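PDB 4A0S: octenoyl-CoA reductase/carboxylase from Streptomyces sp., which catalyses the NADPH-dependent reductive carboxylation of 2-octenoyl-CoA, a carbon-fixing step that supplies an extender unit for polyketide biosynthesis. Local coordinates for residues Pro200-Arg214 / Ser360-Leu374. Numbering follows the deposited sequence.
With NAP (NADP nicotinamide-adenine-dinucleotide phosphate), chain F.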
ATOM      1  N   PRO A 200      11.676  22.178  -9.465  1.00 15.99           N
ATOM      2  CA  PRO A 200      10.409  21.440  -9.565  1.00 15.78           C
ATOM      3  C   PRO A 200      10.510  20.119 -10.308  1.00 15.72           C
ATOM      4  O   PRO A 200      10.053  19.092  -9.794  1.00 15.62           O
ATOM      5  CB  PRO A 200       9.487  22.421 -10.295  1.00 15.76           C
ATOM      6  CG  PRO A 200       9.989  23.771  -9.811  1.00 15.94           C
ATOM      7  CD  PRO A 200      11.507  23.604  -9.789  1.00 16.10           C
ATOM      8  N   LEU A 201      11.128  20.119 -11.479  1.00 15.82           N
ATOM      9  CA  LEU A 201      11.149  18.906 -12.286  1.00 15.81           C
ATOM     10  C   LEU A 201      11.968  17.810 -11.616  1.00 15.86           C
ATOM     11  O   LEU A 201      11.449  16.742 -11.326  1.00 15.77           O
ATOM     12  CB  LEU A 201      11.649  19.190 -13.689  1.00 15.96           C
ATOM     13  CG  LEU A 201      11.599  17.989 -14.626  1.00 16.00           C
ATOM     14  CD1 LEU A 201      11.406  18.470 -16.053  1.00 16.11           C
ATOM     15  CD2 LEU A 201      12.856  17.237 -14.503  1.00 16.16           C
ATOM     16  N   CYS A 202      13.239  18.088 -11.350  1.00 16.03           N
ATOM     17  CA  CYS A 202      14.127  17.070 -10.778  1.00 16.14           C
ATOM     18  C   CYS A 202      13.754  16.701  -9.353  1.00 16.04           C
ATOM     19  O   CYS A 202      13.761  15.519  -8.981  1.00 16.04           O
ATOM     20  CB  CYS A 202      15.572  17.539 -10.839  1.00 16.39           C
ATOM     21  SG  CYS A 202      16.219  17.404 -12.488  1.00 16.60           S
ATOM     22  N   ALA A 203      13.460  17.709  -8.545  1.00 16.01           N
ATOM     23  CA  ALA A 203      13.140  17.453  -7.168  1.00 15.97           C
ATOM     24  C   ALA A 203      11.811  16.712  -7.082  1.00 15.77           C
ATOM     25  O   ALA A 203      11.699  15.757  -6.326  1.00 15.76           O
ATOM     26  CB  ALA A 203      13.085  18.727  -6.368  1.00 16.03           C
ATOM     27  N   GLY A 204      10.818  17.161  -7.847  1.00 15.65           N
ATOM     28  CA  GLY A 204       9.505  16.506  -7.824  1.00 15.49           C
ATOM     29  C   GLY A 204       9.668  15.060  -8.261  1.00 15.51           C
ATOM     30  O   GLY A 204       9.109  14.139  -7.656  1.00 15.47           O
ATOM     31  N   THR A 205      10.475  14.865  -9.298  1.00 15.61           N
ATOM     32  CA  THR A 205      10.686  13.539  -9.852  1.00 15.68           C
ATOM     33  C   THR A 205      11.393  12.622  -8.858  1.00 15.77           C
ATOM     34  O   THR A 205      11.004  11.469  -8.693  1.00 15.78           O
ATOM     35  CB  THR A 205      11.493  13.606 -11.156  1.00 15.82           C
ATOM     36  OG1 THR A 205      10.694  14.249 -12.150  1.00 15.76           O
ATOM     37  CG2 THR A 205      11.839  12.218 -11.645  1.00 15.96           C
ATOM     38  N   ALA A 206      12.419  13.152  -8.200  1.00 15.88           N
ATOM     39  CA  ALA A 206      13.140  12.391  -7.206  1.00 16.01           C
ATOM     40  C   ALA A 206      12.194  12.100  -6.022  1.00 15.90           C
ATOM     41  O   ALA A 206      12.258  11.040  -5.392  1.00 15.97           O
ATOM     42  CB  ALA A 206      14.373  13.170  -6.745  1.00 16.17           C
ATOM     43  N   TYR A 207      11.319  13.057  -5.754  1.00 15.76           N
ATOM     44  CA  TYR A 207      10.405  12.987  -4.640  1.00 15.69           C
ATOM     45  C   TYR A 207       9.419  11.853  -4.891  1.00 15.62           C
ATOM     46  O   TYR A 207       9.167  11.015  -4.013  1.00 15.67           O
ATOM     47  CB  TYR A 207       9.645  14.306  -4.466  1.00 15.60           C
ATOM     48  CG  TYR A 207       8.656  14.201  -3.338  1.00 15.58           C
ATOM     49  CD1 TYR A 207       7.420  13.568  -3.526  1.00 15.48           C
ATOM     50  CD2 TYR A 207       8.977  14.679  -2.062  1.00 15.71           C
ATOM     51  CE1 TYR A 207       6.528  13.421  -2.474  1.00 15.49           C
ATOM     52  CE2 TYR A 207       8.076  14.551  -1.011  1.00 15.73           C
ATOM     53  CZ  TYR A 207       6.861  13.906  -1.232  1.00 15.62           C
ATOM     54  OH  TYR A 207       5.974  13.764  -0.208  1.00 15.68           O
ATOM     55  N   ARG A 208       8.861  11.828  -6.095  1.00 15.53           N
ATOM     56  CA  ARG A 208       7.938  10.757  -6.461  1.00 15.51           C
ATOM     57  C   ARG A 208       8.631   9.398  -6.329  1.00 15.66           C
ATOM     58  O   ARG A 208       8.096   8.473  -5.744  1.00 15.69           O
ATOM     59  CB  ARG A 208       7.425  10.926  -7.891  1.00 15.46           C
ATOM     60  CG  ARG A 208       6.450   9.819  -8.255  1.00 15.47           C
ATOM     61  CD  ARG A 208       5.816   9.992  -9.618  1.00 15.46           C
ATOM     62  NE  ARG A 208       4.928   8.872  -9.889  1.00 15.53           N
ATOM     63  CZ  ARG A 208       3.604   8.901  -9.720  1.00 15.48           C
ATOM     64  NH1 ARG A 208       2.995   9.990  -9.258  1.00 15.36           N
ATOM     65  NH2 ARG A 208       2.880   7.828  -9.999  1.00 15.59           N
ATOM     66  N   MET A 209       9.834   9.312  -6.885  1.00 15.78           N
ATOM     67  CA  MET A 209      10.616   8.087  -6.882  1.00 15.97           C
ATOM     68  C   MET A 209      10.935   7.572  -5.494  1.00 16.06           C
ATOM     69  O   MET A 209      11.011   6.380  -5.304  1.00 16.20           O
ATOM     70  CB  MET A 209      11.925   8.343  -7.627  1.00 16.11           C
ATOM     71  CG  MET A 209      11.686   8.573  -9.112  1.00 16.10           C
ATOM     72  SD  MET A 209      13.190   9.015  -9.960  1.00 16.31           S
ATOM     73  CE  MET A 209      14.057   7.439  -9.935  1.00 16.60           C
ATOM     74  N   LEU A 210      11.135   8.470  -4.536  1.00 16.02           N
ATOM     75  CA  LEU A 210      11.720   8.059  -3.263  1.00 16.17           C
ATOM     76  C   LEU A 210      10.847   8.330  -2.074  1.00 16.11           C
ATOM     77  O   LEU A 210      10.851   7.557  -1.139  1.00 16.24           O
ATOM     78  CB  LEU A 210      13.061   8.754  -3.026  1.00 16.31           C
ATOM     79  CG  LEU A 210      14.164   8.412  -4.017  1.00 16.47           C
ATOM     80  CD1 LEU A 210      15.337   9.353  -3.768  1.00 16.60           C
ATOM     81  CD2 LEU A 210      14.587   6.943  -3.847  1.00 16.67           C
ATOM     82  N   VAL A 211      10.143   9.458  -2.090  1.00 15.96           N
ATOM     83  CA  VAL A 211       9.428   9.848  -0.892  1.00 15.96           C
ATOM     84  C   VAL A 211       7.987   9.408  -0.979  1.00 15.85           C
ATOM     85  O   VAL A 211       7.427   8.885  -0.017  1.00 15.93           O
ATOM     86  CB  VAL A 211       9.518  11.367  -0.627  1.00 15.92           C
ATOM     87  CG1 VAL A 211       8.705  11.747   0.639  1.00 15.98           C
ATOM     88  CG2 VAL A 211      10.987  11.805  -0.499  1.00 16.08           C
ATOM     89  N   SER A 212       7.399   9.651  -2.147  1.00 15.70           N
ATOM     90  CA  SER A 212       5.979   9.464  -2.366  1.00 15.61           C
ATOM     91  C   SER A 212       5.560   8.021  -2.215  1.00 15.71           C
ATOM     92  O   SER A 212       6.328   7.105  -2.521  1.00 15.81           O
ATOM     93  CB  SER A 212       5.610   9.911  -3.775  1.00 15.49           C
ATOM     94  OG  SER A 212       4.217   9.768  -3.954  1.00 15.44           O
ATOM     95  N   ASP A 213       4.311   7.816  -1.794  1.00 15.71           N
ATOM     96  CA  ASP A 213       3.765   6.468  -1.819  1.00 15.81           C
ATOM     97  C   ASP A 213       3.541   5.989  -3.253  1.00 15.78           C
ATOM     98  O   ASP A 213       3.174   4.858  -3.472  1.00 15.90           O
ATOM     99  CB  ASP A 213       2.505   6.322  -0.960  1.00 15.87           C
ATOM    100  CG  ASP A 213       1.300   7.070  -1.511  1.00 15.77           C
ATOM    101  OD1 ASP A 213       1.389   7.725  -2.574  1.00 15.64           O
ATOM    102  OD2 ASP A 213       0.236   6.988  -0.839  1.00 16.50           O
ATOM    103  N   ARG A 214       3.815   6.850  -4.227  1.00 15.66           N
ATOM    104  CA  ARG A 214       3.720   6.454  -5.638  1.00 15.67           C
ATOM    105  C   ARG A 214       5.033   5.924  -6.227  1.00 15.77           C
ATOM    106  O   ARG A 214       5.064   5.437  -7.349  1.00 15.85           O
ATOM    107  CB  ARG A 214       3.188   7.610  -6.499  1.00 15.53           C
ATOM    108  CG  ARG A 214       1.946   8.272  -5.939  1.00 15.47           C
ATOM    109  CD  ARG A 214       0.824   7.268  -5.740  1.00 15.58           C
ATOM    110  NE  ARG A 214      -0.216   7.856  -4.909  1.00 15.56           N
ATOM    111  CZ  ARG A 214      -1.319   8.430  -5.372  1.00 15.54           C
ATOM    112  NH1 ARG A 214      -1.545   8.467  -6.674  1.00 15.53           N
ATOM    113  NH2 ARG A 214      -2.215   8.940  -4.530  1.00 15.57           N
ATOM    114  N   SER A 360       8.981   5.328 -12.835  1.00 16.33           N
ATOM    115  CA  SER A 360       8.438   6.556 -12.315  1.00 16.12           C
ATOM    116  C   SER A 360       8.677   7.706 -13.278  1.00 16.12           C
ATOM    117  O   SER A 360       9.646   7.707 -14.014  1.00 16.27           O
ATOM    118  CB  SER A 360       9.048   6.876 -10.963  1.00 16.06           C
ATOM    119  OG  SER A 360       8.313   7.912 -10.350  1.00 15.89           O
ATOM    120  N   HIS A 361       7.791   8.694 -13.254  1.00 15.97           N
ATOM    121  CA  HIS A 361       7.844   9.748 -14.228  1.00 16.00           C
ATOM    122  C   HIS A 361       7.296  10.979 -13.566  1.00 15.84           C
ATOM    123  O   HIS A 361       6.254  10.913 -12.936  1.00 15.73           O
ATOM    124  CB  HIS A 361       6.985   9.387 -15.439  1.00 16.08           C
ATOM    125  CG  HIS A 361       7.139  10.326 -16.591  1.00 16.16           C
ATOM    126  ND1 HIS A 361       8.370  10.701 -17.083  1.00 16.29           N
ATOM    127  CD2 HIS A 361       6.217  10.924 -17.382  1.00 16.18           C
ATOM    128  CE1 HIS A 361       8.198  11.500 -18.123  1.00 16.38           C
ATOM    129  NE2 HIS A 361       6.902  11.645 -18.327  1.00 16.31           N
ATOM    130  N   GLY A 362       8.036  12.078 -13.680  1.00 15.87           N
ATOM    131  CA  GLY A 362       7.656  13.346 -13.093  1.00 15.77           C
ATOM    132  C   GLY A 362       7.140  13.209 -11.680  1.00 15.65           C
ATOM    133  O   GLY A 362       7.661  12.430 -10.866  1.00 15.66           O
ATOM    134  N   ALA A 363       6.081  13.952 -11.415  1.00 15.58           N
ATOM    135  CA  ALA A 363       5.421  13.951 -10.123  1.00 15.49           C
ATOM    136  C   ALA A 363       4.100  14.614 -10.360  1.00 15.46           C
ATOM    137  O   ALA A 363       4.001  15.529 -11.175  1.00 15.50           O
ATOM    138  CB  ALA A 363       6.214  14.724  -9.116  1.00 15.51           C
ATOM    139  N   ASN A 364       3.078  14.150  -9.655  1.00 15.41           N
ATOM    140  CA  ASN A 364       1.790  14.761  -9.801  1.00 15.40           C
ATOM    141  C   ASN A 364       1.784  15.998  -8.940  1.00 15.42           C
ATOM    142  O   ASN A 364       2.702  16.240  -8.161  1.00 15.43           O
ATOM    143  CB  ASN A 364       0.648  13.804  -9.393  1.00 15.38           C
ATOM    144  CG  ASN A 364       0.729  13.393  -7.940  1.00 15.35           C
ATOM    145  OD1 ASN A 364       0.948  14.230  -7.049  1.00 15.37           O
ATOM    146  ND2 ASN A 364       0.583  12.090  -7.690  1.00 15.35           N
ATOM    147  N   HIS A 365       0.722  16.768  -9.084  1.00 15.46           N
ATOM    148  CA  HIS A 365       0.603  18.037  -8.409  1.00 15.52           C
ATOM    149  C   HIS A 365       0.697  17.885  -6.889  1.00 15.52           C
ATOM    150  O   HIS A 365       1.237  18.746  -6.210  1.00 15.58           O
ATOM    151  CB  HIS A 365      -0.741  18.628  -8.806  1.00 15.59           C
ATOM    152  CG  HIS A 365      -0.863  20.089  -8.595  1.00 15.71           C
ATOM    153  ND1 HIS A 365       0.205  20.955  -8.658  1.00 15.76           N
ATOM    154  CD2 HIS A 365      -1.956  20.849  -8.370  1.00 15.82           C
ATOM    155  CE1 HIS A 365      -0.229  22.189  -8.466  1.00 15.89           C
ATOM    156  NE2 HIS A 365      -1.535  22.148  -8.284  1.00 15.94           N
ATOM    157  N   GLU A 366       0.157  16.795  -6.359  1.00 15.47           N
ATOM    158  CA  GLU A 366       0.247  16.551  -4.923  1.00 15.50           C
ATOM    159  C   GLU A 366       1.697  16.343  -4.502  1.00 15.50           C
ATOM    160  O   GLU A 366       2.171  16.932  -3.537  1.00 15.57           O
ATOM    161  CB  GLU A 366      -0.619  15.364  -4.481  1.00 15.48           C
ATOM    162  CG  GLU A 366      -0.477  15.103  -2.990  1.00 15.96           C
ATOM    163  CD  GLU A 366      -1.330  13.990  -2.485  1.00 19.28           C
ATOM    164  OE1 GLU A 366      -1.186  12.846  -2.977  1.00 20.32           O
ATOM    165  OE2 GLU A 366      -2.128  14.254  -1.563  1.00 21.67           O
ATOM    166  N   GLU A 367       2.402  15.518  -5.249  1.00 15.44           N
ATOM    167  CA  GLU A 367       3.800  15.233  -4.948  1.00 15.46           C
ATOM    168  C   GLU A 367       4.655  16.470  -5.068  1.00 15.53           C
ATOM    169  O   GLU A 367       5.622  16.644  -4.342  1.00 15.60           O
ATOM    170  CB  GLU A 367       4.327  14.150  -5.879  1.00 15.43           C
ATOM    171  CG  GLU A 367       3.703  12.850  -5.566  1.00 15.41           C
ATOM    172  CD  GLU A 367       3.899  11.836  -6.644  1.00 15.40           C
ATOM    173  OE1 GLU A 367       3.834  12.181  -7.842  1.00 15.39           O
ATOM    174  OE2 GLU A 367       4.131  10.684  -6.263  1.00 15.43           O
ATOM    175  N   GLN A 368       4.281  17.316  -6.013  1.00 15.53           N
ATOM    176  CA  GLN A 368       5.012  18.519  -6.266  1.00 15.62           C
ATOM    177  C   GLN A 368       4.805  19.501  -5.146  1.00 15.72           C
ATOM    178  O   GLN A 368       5.737  20.157  -4.742  1.00 15.82           O
ATOM    179  CB  GLN A 368       4.603  19.097  -7.605  1.00 15.62           C
ATOM    180  CG  GLN A 368       5.252  18.326  -8.749  1.00 15.59           C
ATOM    181  CD  GLN A 368       6.736  18.644  -8.868  1.00 15.68           C
ATOM    182  OE1 GLN A 368       7.327  19.265  -7.973  1.00 15.74           O
ATOM    183  NE2 GLN A 368       7.351  18.196  -9.956  1.00 15.70           N
ATOM    184  N   GLN A 369       3.572  19.583  -4.646  1.00 15.71           N
ATOM    185  CA  GLN A 369       3.302  20.380  -3.459  1.00 15.84           C
ATOM    186  C   GLN A 369       4.079  19.872  -2.260  1.00 15.90           C
ATOM    187  O   GLN A 369       4.624  20.668  -1.501  1.00 16.05           O
ATOM    188  CB  GLN A 369       1.831  20.364  -3.095  1.00 15.86           C
ATOM    189  CG  GLN A 369       1.602  21.007  -1.742  1.00 16.03           C
ATOM    190  CD  GLN A 369       0.151  21.077  -1.403  1.00 16.08           C
ATOM    191  OE1 GLN A 369      -0.483  22.117  -1.580  1.00 16.64           O
ATOM    192  NE2 GLN A 369      -0.401  19.962  -0.947  1.00 16.02           N
ATOM    193  N   ALA A 370       4.100  18.550  -2.083  1.00 15.80           N
ATOM    194  CA  ALA A 370       4.857  17.949  -0.989  1.00 15.87           C
ATOM    195  C   ALA A 370       6.322  18.329  -1.132  1.00 15.95           C
ATOM    196  O   ALA A 370       6.987  18.688  -0.153  1.00 16.10           O
ATOM    197  CB  ALA A 370       4.710  16.455  -1.022  1.00 15.78           C
ATOM    198  N   THR A 371       6.824  18.237  -2.359  1.00 15.87           N
ATOM    199  CA  THR A 371       8.195  18.633  -2.641  1.00 15.96           C
ATOM    200  C   THR A 371       8.404  20.090  -2.241  1.00 16.11           C
ATOM    201  O   THR A 371       9.345  20.438  -1.525  1.00 16.27           O
ATOM    202  CB  THR A 371       8.524  18.404  -4.119  1.00 15.88           C
ATOM    203  OG1 THR A 371       8.378  17.004  -4.401  1.00 15.78           O
ATOM    204  CG2 THR A 371       9.959  18.846  -4.431  1.00 16.00           C
ATOM    205  N   ASN A 372       7.507  20.934  -2.714  1.00 16.09           N
ATOM    206  CA  ASN A 372       7.575  22.364  -2.455  1.00 16.27           C
ATOM    207  C   ASN A 372       7.581  22.649  -0.958  1.00 16.43           C
ATOM    208  O   ASN A 372       8.306  23.519  -0.502  1.00 16.63           O
ATOM    209  CB  ASN A 372       6.406  23.082  -3.131  1.00 16.24           C
ATOM    210  CG  ASN A 372       6.673  24.546  -3.333  1.00 16.42           C
ATOM    211  OD1 ASN A 372       7.814  24.954  -3.565  1.00 16.52           O
ATOM    212  ND2 ASN A 372       5.629  25.346  -3.266  1.00 16.50           N
ATOM    213  N   ARG A 373       6.801  21.887  -0.199  1.00 16.38           N
ATOM    214  CA  ARG A 373       6.768  22.044   1.247  1.00 16.57           C
ATOM    215  C   ARG A 373       8.114  21.778   1.881  1.00 16.69           C
ATOM    216  O   ARG A 373       8.474  22.412   2.862  1.00 16.93           O
ATOM    217  CB  ARG A 373       5.727  21.126   1.862  1.00 16.50           C
ATOM    218  CG  ARG A 373       4.364  21.655   1.656  1.00 16.49           C
ATOM    219  CD  ARG A 373       3.360  20.588   1.925  1.00 16.95           C
ATOM    220  NE  ARG A 373       2.030  21.165   1.909  1.00 19.33           N
ATOM    221  CZ  ARG A 373       0.920  20.488   2.186  1.00 20.21           C
ATOM    222  NH1 ARG A 373       0.969  19.190   2.474  1.00 21.03           N
ATOM    223  NH2 ARG A 373      -0.244  21.111   2.149  1.00 21.20           N
ATOM    224  N   LEU A 374       8.852  20.832   1.316  1.00 16.57           N
ATOM    225  CA  LEU A 374      10.164  20.513   1.853  1.00 16.72           C
ATOM    226  C   LEU A 374      11.155  21.617   1.516  1.00 16.87           C
ATOM    227  O   LEU A 374      12.096  21.852   2.250  1.00 17.09           O
ATOM    228  CB  LEU A 374      10.639  19.182   1.316  1.00 16.58           C
ATOM    229  CG  LEU A 374       9.838  17.992   1.857  1.00 16.49           C
ATOM    230  CD1 LEU A 374      10.260  16.704   1.154  1.00 16.37           C
ATOM    231  CD2 LEU A 374      10.002  17.860   3.369  1.00 16.70           C
TER
HETATM  232  PA  NAP F1447      21.866  15.350 -15.135  1.00  5.60           P
HETATM  233  O1A NAP F1447      21.708  16.612 -14.206  1.00  7.99           O
HETATM  234  O2A NAP F1447      22.740  15.508 -16.343  1.00  7.57           O
HETATM  235  O5B NAP F1447      22.451  14.243 -14.241  1.00  8.14           O
HETATM  236  C5B NAP F1447      22.559  12.953 -14.809  1.00  9.24           C
HETATM  237  C4B NAP F1447      23.674  12.241 -14.060  1.00  8.98           C
HETATM  238  O4B NAP F1447      23.731  10.922 -14.620  1.00  7.77           O
HETATM  239  C3B NAP F1447      25.059  12.890 -14.272  1.00  7.70           C
HETATM  240  O3B NAP F1447      25.439  13.405 -13.013  1.00  8.15           O
HETATM  241  C2B NAP F1447      25.987  11.718 -14.554  1.00  8.37           C
HETATM  242  O2B NAP F1447      26.514  11.151 -13.356  1.00  8.43           O
HETATM  243  C1B NAP F1447      25.103  10.699 -15.179  1.00  8.36           C
HETATM  244  N9A NAP F1447      25.038  10.976 -16.636  1.00 13.12           N
HETATM  245  C8A NAP F1447      25.101  12.151 -17.283  1.00 16.20           C
HETATM  246  N7A NAP F1447      24.964  11.964 -18.602  1.00 13.35           N
HETATM  247  C5A NAP F1447      24.815  10.658 -18.770  1.00 14.95           C
HETATM  248  C6A NAP F1447      24.662   9.882 -19.892  1.00 14.65           C
HETATM  249  N6A NAP F1447      24.604  10.458 -21.092  1.00 16.70           N
HETATM  250  N1A NAP F1447      24.538   8.573 -19.735  1.00 12.42           N
HETATM  251  C2A NAP F1447      24.556   8.010 -18.530  1.00 11.40           C
HETATM  252  N3A NAP F1447      24.727   8.711 -17.431  1.00 13.73           N
HETATM  253  C4A NAP F1447      24.853  10.037 -17.538  1.00 13.93           C
HETATM  254  O3  NAP F1447      20.431  14.827 -15.616  1.00  5.52           O
HETATM  255  PN  NAP F1447      19.195  14.582 -14.618  1.00  3.29           P
HETATM  256  O1N NAP F1447      18.430  15.949 -14.699  1.00  3.54           O
HETATM  257  O2N NAP F1447      19.590  14.058 -13.261  1.00  4.92           O
HETATM  258  O5D NAP F1447      18.419  13.510 -15.509  1.00  2.78           O
HETATM  259  C5D NAP F1447      19.023  12.221 -15.569  1.00  2.00           C
HETATM  260  C4D NAP F1447      18.103  11.394 -16.421  1.00  3.10           C
HETATM  261  O4D NAP F1447      16.792  11.421 -15.756  1.00  8.66           O
HETATM  262  C3D NAP F1447      17.866  11.988 -17.811  1.00  8.53           C
HETATM  263  O3D NAP F1447      17.830  10.825 -18.663  1.00 10.58           O
HETATM  264  C2D NAP F1447      16.506  12.645 -17.710  1.00  6.73           C
HETATM  265  O2D NAP F1447      15.832  12.677 -18.991  1.00 10.19           O
HETATM  266  C1D NAP F1447      15.827  11.614 -16.830  1.00  7.52           C
HETATM  267  N1N NAP F1447      14.819  12.321 -16.077  1.00  7.99           N
HETATM  268  C2N NAP F1447      13.556  11.769 -16.057  1.00  6.94           C
HETATM  269  C3N NAP F1447      12.619  12.449 -15.331  1.00  7.02           C
HETATM  270  C7N NAP F1447      11.261  11.862 -15.324  1.00  4.75           C
HETATM  271  O7N NAP F1447      11.018  10.769 -15.844  1.00  7.85           O
HETATM  272  N7N NAP F1447      10.382  12.646 -14.760  1.00  2.01           N
HETATM  273  C4N NAP F1447      12.908  13.631 -14.643  1.00  8.98           C
HETATM  274  C5N NAP F1447      14.175  14.187 -14.643  1.00  8.81           C
HETATM  275  C6N NAP F1447      15.146  13.515 -15.367  1.00  9.99           C
HETATM  276  P2B NAP F1447      27.799  10.203 -13.558  1.00 12.20           P
HETATM  277  O1X NAP F1447      28.273  10.220 -11.999  1.00 12.30           O
HETATM  278  O2X NAP F1447      27.354   8.717 -13.994  1.00 15.96           O
HETATM  279  O3X NAP F1447      28.625  11.003 -14.536  1.00 11.34           O
HETATM  280  O   HOH W   1       9.246  10.357 -10.655  1.00  2.00           O
HETATM  281  O   HOH W   2       5.906   6.088  -9.954  1.00  2.00           O
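Helix 200-210 and helix 365-374 cross at 106° with axes 8.8 Å apart at closest, G204 and Q368 having the nearest CA atoms between them, while the lead-in 360-364 passes T205 closely enough for a CA-H...O contact from T205 CA to G362 O. G204 permits the approach: Q368 NE2 lies 3.5 Å from its CA, where a side chain would clash. Turned back by the bent chain (chi2 -74°), Q368 NE2 donates to P200 O at 2.9 Å, arriving above the carbonyl plane on the face opposite G204 N. Y207 fits as a knob among E367, A370, T371 and L374, with E367 O over one ring face and L374 CD1 at the edge. E367 OE1 is gripped by two donors: R208 NH1 at 2.7 Å on its syn side, guanidinium and carboxylate planes nearly perpendicular (87°), and N364 N on its anti lone pair. E367 OE2 lies 2.5 Å from S212 OG, a bond so short that its exact geometry is doubtful. E367 N returns a bond to N364 OD1 (2.6 Å), completing a capping box. With an alanine at E367, R208 is likely to lose this salt-bridge partner and N364 N its acceptor. At the nicotinamide, H361 ND1 donates to NADP O7N (2.9 Å); the bond from N7N to T205 OG1 is weak, consistent with both segments contributing to the site. D154 gives R208 a second carboxylate. Helix 232-243 and strand 309-312 pack against helix 200-210, strand 184-186 touches helix 365-376, and strand 356-359, outermost in the chain's parallel Rossmann sheet, leads into S360.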